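Long-range contacts in Lactamase_B domain-containing protein (Bacillus lehensis G1, PDB 7EV5), which is a zinc-dependent hydrolase of the metallo-beta-lactamase fold with both B3-type beta-lactamase and glyoxalase II activity: residues Phe126-His131 against His175-Pro180; Gln155-Thr160 against Leu169-Ile174. All blocks are in the same frame, centred on the assembly; numbering follows the deposited sequence.

Interaction 1: residues Phe126-His131 against His175-Pro180. With ZN (zinc ion), chain B.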
loop_
_atom_site.group_PDB
_atom_site.type_symbol
_atom_site.label_atom_id
_atom_site.label_comp_id
_atom_site.label_asym_id
_atom_site.label_seq_id
_atom_site.Cartn_x
_atom_site.Cartn_y
_atom_site.Cartn_z
ATOM N N PHE A 126 -2.078 -10.751 -3.160
ATOM C CA PHE A 126 -2.296 -11.568 -1.981
ATOM C C PHE A 126 -3.153 -10.795 -0.995
ATOM O O PHE A 126 -2.914 -9.611 -0.750
ATOM C CB PHE A 126 -0.968 -11.909 -1.319
ATOM C CG PHE A 126 -0.042 -12.712 -2.192
ATOM C CD1 PHE A 126 -0.070 -14.095 -2.165
ATOM C CD2 PHE A 126 0.843 -12.084 -3.043
ATOM C CE1 PHE A 126 0.792 -14.834 -2.963
ATOM C CE2 PHE A 126 1.705 -12.816 -3.851
ATOM C CZ PHE A 126 1.672 -14.194 -3.808
ATOM N N HIS A 127 -4.139 -11.469 -0.419
ATOM C CA HIS A 127 -4.929 -10.876 0.650
ATOM C C HIS A 127 -4.183 -11.152 1.952
ATOM O O HIS A 127 -4.009 -12.313 2.339
ATOM C CB HIS A 127 -6.354 -11.443 0.648
ATOM C CG HIS A 127 -7.262 -10.791 1.648
ATOM N ND1 HIS A 127 -8.234 -11.489 2.332
ATOM C CD2 HIS A 127 -7.336 -9.513 2.094
ATOM C CE1 HIS A 127 -8.873 -10.669 3.150
ATOM N NE2 HIS A 127 -8.345 -9.464 3.027
ATOM N N THR A 128 -3.688 -10.093 2.606
ATOM C CA THR A 128 -2.754 -10.216 3.728
ATOM C C THR A 128 -3.266 -9.435 4.931
ATOM O O THR A 128 -2.645 -8.448 5.364
ATOM C CB THR A 128 -1.348 -9.748 3.344
ATOM O OG1 THR A 128 -1.409 -8.442 2.759
ATOM C CG2 THR A 128 -0.720 -10.696 2.335
ATOM N N PRO A 129 -4.392 -9.869 5.511
ATOM C CA PRO A 129 -4.968 -9.166 6.670
ATOM C C PRO A 129 -4.209 -9.385 7.968
ATOM O O PRO A 129 -3.255 -10.166 8.039
ATOM C CB PRO A 129 -6.383 -9.757 6.755
ATOM C CG PRO A 129 -6.196 -11.172 6.236
ATOM C CD PRO A 129 -5.252 -10.985 5.071
ATOM N N GLY A 130 -4.648 -8.698 9.021
ATOM C CA GLY A 130 -4.015 -8.773 10.323
ATOM C C GLY A 130 -3.770 -7.393 10.888
ATOM O O GLY A 130 -4.119 -7.110 12.037
ATOM N N HIS A 131 -3.136 -6.528 10.090
ATOM C CA HIS A 131 -3.069 -5.109 10.421
ATOM C C HIS A 131 -4.390 -4.411 10.084
ATOM O O HIS A 131 -4.832 -3.516 10.816
ATOM C CB HIS A 131 -1.875 -4.477 9.695
ATOM C CG HIS A 131 -1.843 -2.979 9.735
ATOM N ND1 HIS A 131 -1.381 -2.258 10.816
ATOM C CD2 HIS A 131 -2.182 -2.067 8.796
ATOM C CE1 HIS A 131 -1.448 -0.966 10.547
ATOM N NE2 HIS A 131 -1.937 -0.819 9.325
ATOM N N HIS A 175 3.876 -15.559 7.446
ATOM C CA HIS A 175 4.519 -16.849 7.229
ATOM C C HIS A 175 3.973 -17.569 6.001
ATOM O O HIS A 175 4.738 -18.211 5.271
ATOM C CB HIS A 175 4.359 -17.723 8.468
ATOM C CG HIS A 175 5.230 -17.305 9.608
ATOM N ND1 HIS A 175 6.607 -17.315 9.534
ATOM C CD2 HIS A 175 4.924 -16.851 10.846
ATOM C CE1 HIS A 175 7.111 -16.897 10.680
ATOM N NE2 HIS A 175 6.112 -16.616 11.497
ATOM N N ASN A 176 2.659 -17.492 5.763
ATOM C CA ASN A 176 2.036 -18.313 4.731
ATOM C C ASN A 176 1.976 -17.644 3.368
ATOM O O ASN A 176 1.907 -18.350 2.356
ATOM C CB ASN A 176 0.622 -18.744 5.141
ATOM C CG ASN A 176 0.603 -19.548 6.428
ATOM O OD1 ASN A 176 1.603 -20.147 6.813
ATOM N ND2 ASN A 176 -0.537 -19.532 7.118
ATOM N N LYS A 177 1.997 -16.316 3.310
ATOM C CA LYS A 177 1.818 -15.621 2.042
ATOM C C LYS A 177 2.992 -14.746 1.635
ATOM O O LYS A 177 3.282 -14.645 0.441
ATOM C CB LYS A 177 0.538 -14.785 2.101
ATOM C CG LYS A 177 -0.694 -15.647 2.389
ATOM C CD LYS A 177 -1.944 -14.823 2.490
ATOM C CE LYS A 177 -3.136 -15.732 2.728
ATOM N NZ LYS A 177 -4.362 -14.948 3.049
ATOM N N ILE A 178 3.672 -14.103 2.578
ATOM C CA ILE A 178 4.741 -13.173 2.228
ATOM C C ILE A 178 6.100 -13.853 2.188
ATOM O O ILE A 178 6.796 -13.804 1.167
ATOM C CB ILE A 178 4.725 -11.959 3.166
ATOM C CG1 ILE A 178 3.468 -11.149 2.869
ATOM C CG2 ILE A 178 5.990 -11.114 2.991
ATOM C CD1 ILE A 178 3.369 -9.896 3.650
ATOM N N LEU A 179 6.491 -14.491 3.288
ATOM C CA LEU A 179 7.821 -15.088 3.349
ATOM C C LEU A 179 8.095 -16.190 2.324
ATOM O O LEU A 179 9.279 -16.383 2.000
ATOM C CB LEU A 179 8.162 -15.520 4.781
ATOM C CG LEU A 179 8.196 -14.382 5.807
ATOM C CD1 LEU A 179 8.546 -14.914 7.187
ATOM C CD2 LEU A 179 9.155 -13.273 5.394
ATOM N N PRO A 180 7.114 -16.938 1.795
ATOM C CA PRO A 180 7.442 -17.896 0.717
ATOM C C PRO A 180 7.874 -17.253 -0.597
ATOM O O PRO A 180 8.358 -17.973 -1.482
ATOM C CB PRO A 180 6.146 -18.701 0.537
ATOM C CG PRO A 180 5.420 -18.539 1.818
ATOM C CD PRO A 180 5.731 -17.140 2.275
HETATM ZN ZN ZN B . -2.178 0.964 8.321
HETATM O O HOH W 1 -1.329 2.681 8.607
#

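Interaction 2: residues Gln155-Thr160 against Leu169-Ile174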
loop_
_atom_site.group_PDB
_atom_site.type_symbol
_atom_site.label_atom_id
_atom_site.label_comp_id
_atom_site.label_asym_id
_atom_site.label_seq_id
_atom_site.Cartn_x
_atom_site.Cartn_y
_atom_site.Cartn_z
ATOM N N GLN A 155 12.693 -4.842 10.312
ATOM C CA GLN A 155 12.891 -5.056 11.749
ATOM C C GLN A 155 11.622 -5.021 12.599
ATOM O O GLN A 155 11.721 -5.089 13.831
ATOM C CB GLN A 155 13.951 -4.123 12.358
ATOM C CG GLN A 155 15.374 -4.442 11.948
ATOM C CD GLN A 155 15.837 -5.769 12.506
ATOM O OE1 GLN A 155 16.100 -6.711 11.760
ATOM N NE2 GLN A 155 15.930 -5.854 13.826
ATOM N N SER A 156 10.435 -4.930 12.007
ATOM C CA SER A 156 9.213 -4.991 12.801
ATOM C C SER A 156 8.082 -5.478 11.908
ATOM O O SER A 156 8.279 -5.764 10.726
ATOM C CB SER A 156 8.868 -3.655 13.475
ATOM O OG SER A 156 8.521 -2.650 12.538
ATOM N N ILE A 157 6.893 -5.590 12.499
ATOM C CA ILE A 157 5.696 -6.007 11.783
ATOM C C ILE A 157 4.572 -5.024 12.088
ATOM O O ILE A 157 4.665 -4.193 12.993
ATOM C CB ILE A 157 5.280 -7.463 12.091
ATOM C CG1 ILE A 157 4.901 -7.628 13.565
ATOM C CG2 ILE A 157 6.394 -8.428 11.714
ATOM C CD1 ILE A 157 4.414 -9.033 13.894
ATOM N N GLY A 158 3.499 -5.117 11.307
ATOM C CA GLY A 158 2.405 -4.180 11.467
ATOM C C GLY A 158 1.763 -4.242 12.840
ATOM O O GLY A 158 1.633 -5.306 13.457
ATOM N N ARG A 159 1.332 -3.078 13.320
ATOM C CA ARG A 159 0.559 -3.051 14.552
ATOM C C ARG A 159 -0.781 -3.744 14.326
ATOM O O ARG A 159 -1.364 -3.687 13.238
ATOM C CB ARG A 159 0.355 -1.614 15.048
ATOM C CG ARG A 159 -0.462 -0.723 14.126
ATOM C CD ARG A 159 -0.307 0.749 14.503
ATOM N NE ARG A 159 -0.919 1.042 15.792
ATOM C CZ ARG A 159 -1.015 2.257 16.322
ATOM N NH1 ARG A 159 -0.533 3.320 15.680
ATOM N NH2 ARG A 159 -1.602 2.404 17.498
ATOM N N THR A 160 -1.265 -4.428 15.361
ATOM C CA THR A 160 -2.496 -5.203 15.286
ATOM C C THR A 160 -3.537 -4.722 16.290
ATOM O O THR A 160 -4.486 -5.453 16.596
ATOM C CB THR A 160 -2.205 -6.693 15.452
ATOM O OG1 THR A 160 -1.478 -6.907 16.669
ATOM C CG2 THR A 160 -1.376 -7.169 14.302
ATOM N N LEU A 169 -3.783 -13.425 12.811
ATOM C CA LEU A 169 -3.961 -13.379 11.370
ATOM C C LEU A 169 -2.751 -12.747 10.692
ATOM O O LEU A 169 -2.319 -13.206 9.630
ATOM C CB LEU A 169 -5.233 -12.587 11.072
ATOM C CG LEU A 169 -5.818 -12.604 9.674
ATOM C CD1 LEU A 169 -5.958 -14.030 9.182
ATOM C CD2 LEU A 169 -7.171 -11.918 9.706
ATOM N N LEU A 170 -2.184 -11.696 11.303
ATOM C CA LEU A 170 -1.011 -11.056 10.720
ATOM C C LEU A 170 0.145 -12.039 10.588
ATOM O O LEU A 170 0.807 -12.097 9.547
ATOM C CB LEU A 170 -0.592 -9.854 11.563
ATOM C CG LEU A 170 0.627 -9.150 10.972
ATOM C CD1 LEU A 170 0.246 -8.573 9.619
ATOM C CD2 LEU A 170 1.085 -8.051 11.892
ATOM N N LEU A 171 0.393 -12.839 11.627
ATOM C CA LEU A 171 1.514 -13.772 11.558
ATOM C C LEU A 171 1.292 -14.844 10.500
ATOM O O LEU A 171 2.241 -15.268 9.830
ATOM C CB LEU A 171 1.778 -14.395 12.927
ATOM C CG LEU A 171 2.559 -13.478 13.863
ATOM C CD1 LEU A 171 2.651 -14.084 15.223
ATOM C CD2 LEU A 171 3.950 -13.185 13.308
ATOM N N ALA A 172 0.050 -15.294 10.331
ATOM C CA ALA A 172 -0.244 -16.228 9.252
ATOM C C ALA A 172 -0.035 -15.586 7.888
ATOM O O ALA A 172 0.519 -16.215 6.985
ATOM C CB ALA A 172 -1.663 -16.766 9.390
ATOM N N SER A 173 -0.505 -14.348 7.702
ATOM C CA SER A 173 -0.223 -13.658 6.443
ATOM C C SER A 173 1.268 -13.620 6.153
ATOM O O SER A 173 1.697 -13.886 5.024
ATOM C CB SER A 173 -0.786 -12.232 6.443
ATOM O OG SER A 173 -2.194 -12.252 6.455
ATOM N N ILE A 174 2.074 -13.300 7.164
ATOM C CA ILE A 174 3.514 -13.192 6.963
ATOM C C ILE A 174 4.118 -14.547 6.613
ATOM O O ILE A 174 4.800 -14.696 5.595
ATOM C CB ILE A 174 4.185 -12.549 8.188
ATOM C CG1 ILE A 174 3.769 -11.082 8.295
ATOM C CG2 ILE A 174 5.706 -12.668 8.094
ATOM C CD1 ILE A 174 4.181 -10.425 9.590
#

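Interaction 1: residues Phe126-His131 against His175-Pro180
The ammonium nitrogen NZ of K177 donates a hydrogen bond of 2.8 Å to the backbone O of H127. In this metallo-beta-lactamase fold the bond joins the end of strand 121-127 to the last turns of helix 167-178. NZ approaches nearly along the C=O axis, with a C=O...NZ angle of 164°. The K177 chain runs extended beyond CG (chi2, chi3 and chi4 all near 180°). CD of K177 comes within 3.3 Å of H127 O, and the extended chain carries NZ on to it. A lysine charge at this carbonyl probably polarises it. H127 ND1 is 5.2 Å from K177 NZ, too far for a direct contact. CD of P129 sits over the centre of one face of the H127 ring, 3.8 Å above the plane.

Weaker contacts flank the lysine. The ring of F126 turns one face to the backbone O of K177, which lies 4.2 Å above the plane and toward the rim. The apolar part comes from T128, whose methyl CG2 reaches CG1 of I178 at 4.2 Å and also meets CB of K177. The polar ends have other partners: H127 NE2 bonds to P133 O and its ring stacks on H77, while T128 OG1 is hydrogen-bonded to S137 OG. Beyond the contact the loop runs on to H131, a ligand of a zinc ion whose site also includes H54, H56, D150 and a water. ND1 of H131 hydrogen-bonds R159 O, which helps fix the ring rotation. NE2 of H131, the other ring nitrogen, binds zinc at 2.1 Å.

Interaction 2: residues Gln155-Thr160 against Leu169-Ile174
Next to the dinuclear zinc site of this metallo-beta-lactamase fold, the segment after strand 152-153 packs on helix 167-178. This section, 155-160, includes a weakly bonded strand at about 156-157. Its partners on the helix are L170, L171 and I174, at spacings of one, three and four residues. No hydrogen bond crosses between the two segments.

L170 is central. Its CG is anti to the backbone N (chi1 -179°), and its methyl CD2 meets three residues of the loop. CD2 lies 3.6 Å from CG2 of T160 and 4.0 Å from CD1 of I157. It also approaches the backbone O of G158 at 3.2 Å, a close approach of a methyl to a carbonyl oxygen. The side chains of I157 and T160 both cross that of L170 obliquely.

I157 spreads its two branches over the helix. CG1 stands between the backbone N and the carbonyl carbon (chi1 64°), and from it CD1 extends to L170. The same CD1 touches CD2 of L171 at 4.2 Å. The other branch, CG2, meets CD1 of I174 at 3.7 Å. V151 also touches L170 and I174, so the two helix residues share a further apolar neighbour.

T160 turns its methyl to the helix, where CG2 also touches CB of L170 at 3.9 Å. The R159 side chain sets off away from the helix, and its NE forms a salt bridge with D161 OD1. Methyl contacts have no fixed direction, so they set closeness rather than orientation here. The directional link to the zinc ligand H131 comes from the loop backbone, at R159 O.

Overall arrangement
From the N terminus, strand 121-127 leads into the loop with zinc ligand H131, the first half of interaction 1. The chain then passes through strands 136-140 and 145-149, and through zinc ligand D150, to the 155-160 loop. Helix 167-178 follows. Its 169-174 part closes the short loop of interaction 2, and the following 175-180 segment, which starts on the helix, closes the longer loop of interaction 1. Interaction 2 is therefore nested inside interaction 1. The one helix serves both, with centres about 8 Å apart. S173 OG to P129 O adds a bond between them. Together they tie the sheet that holds strand 121-127 and two loops near the zinc site to one helix.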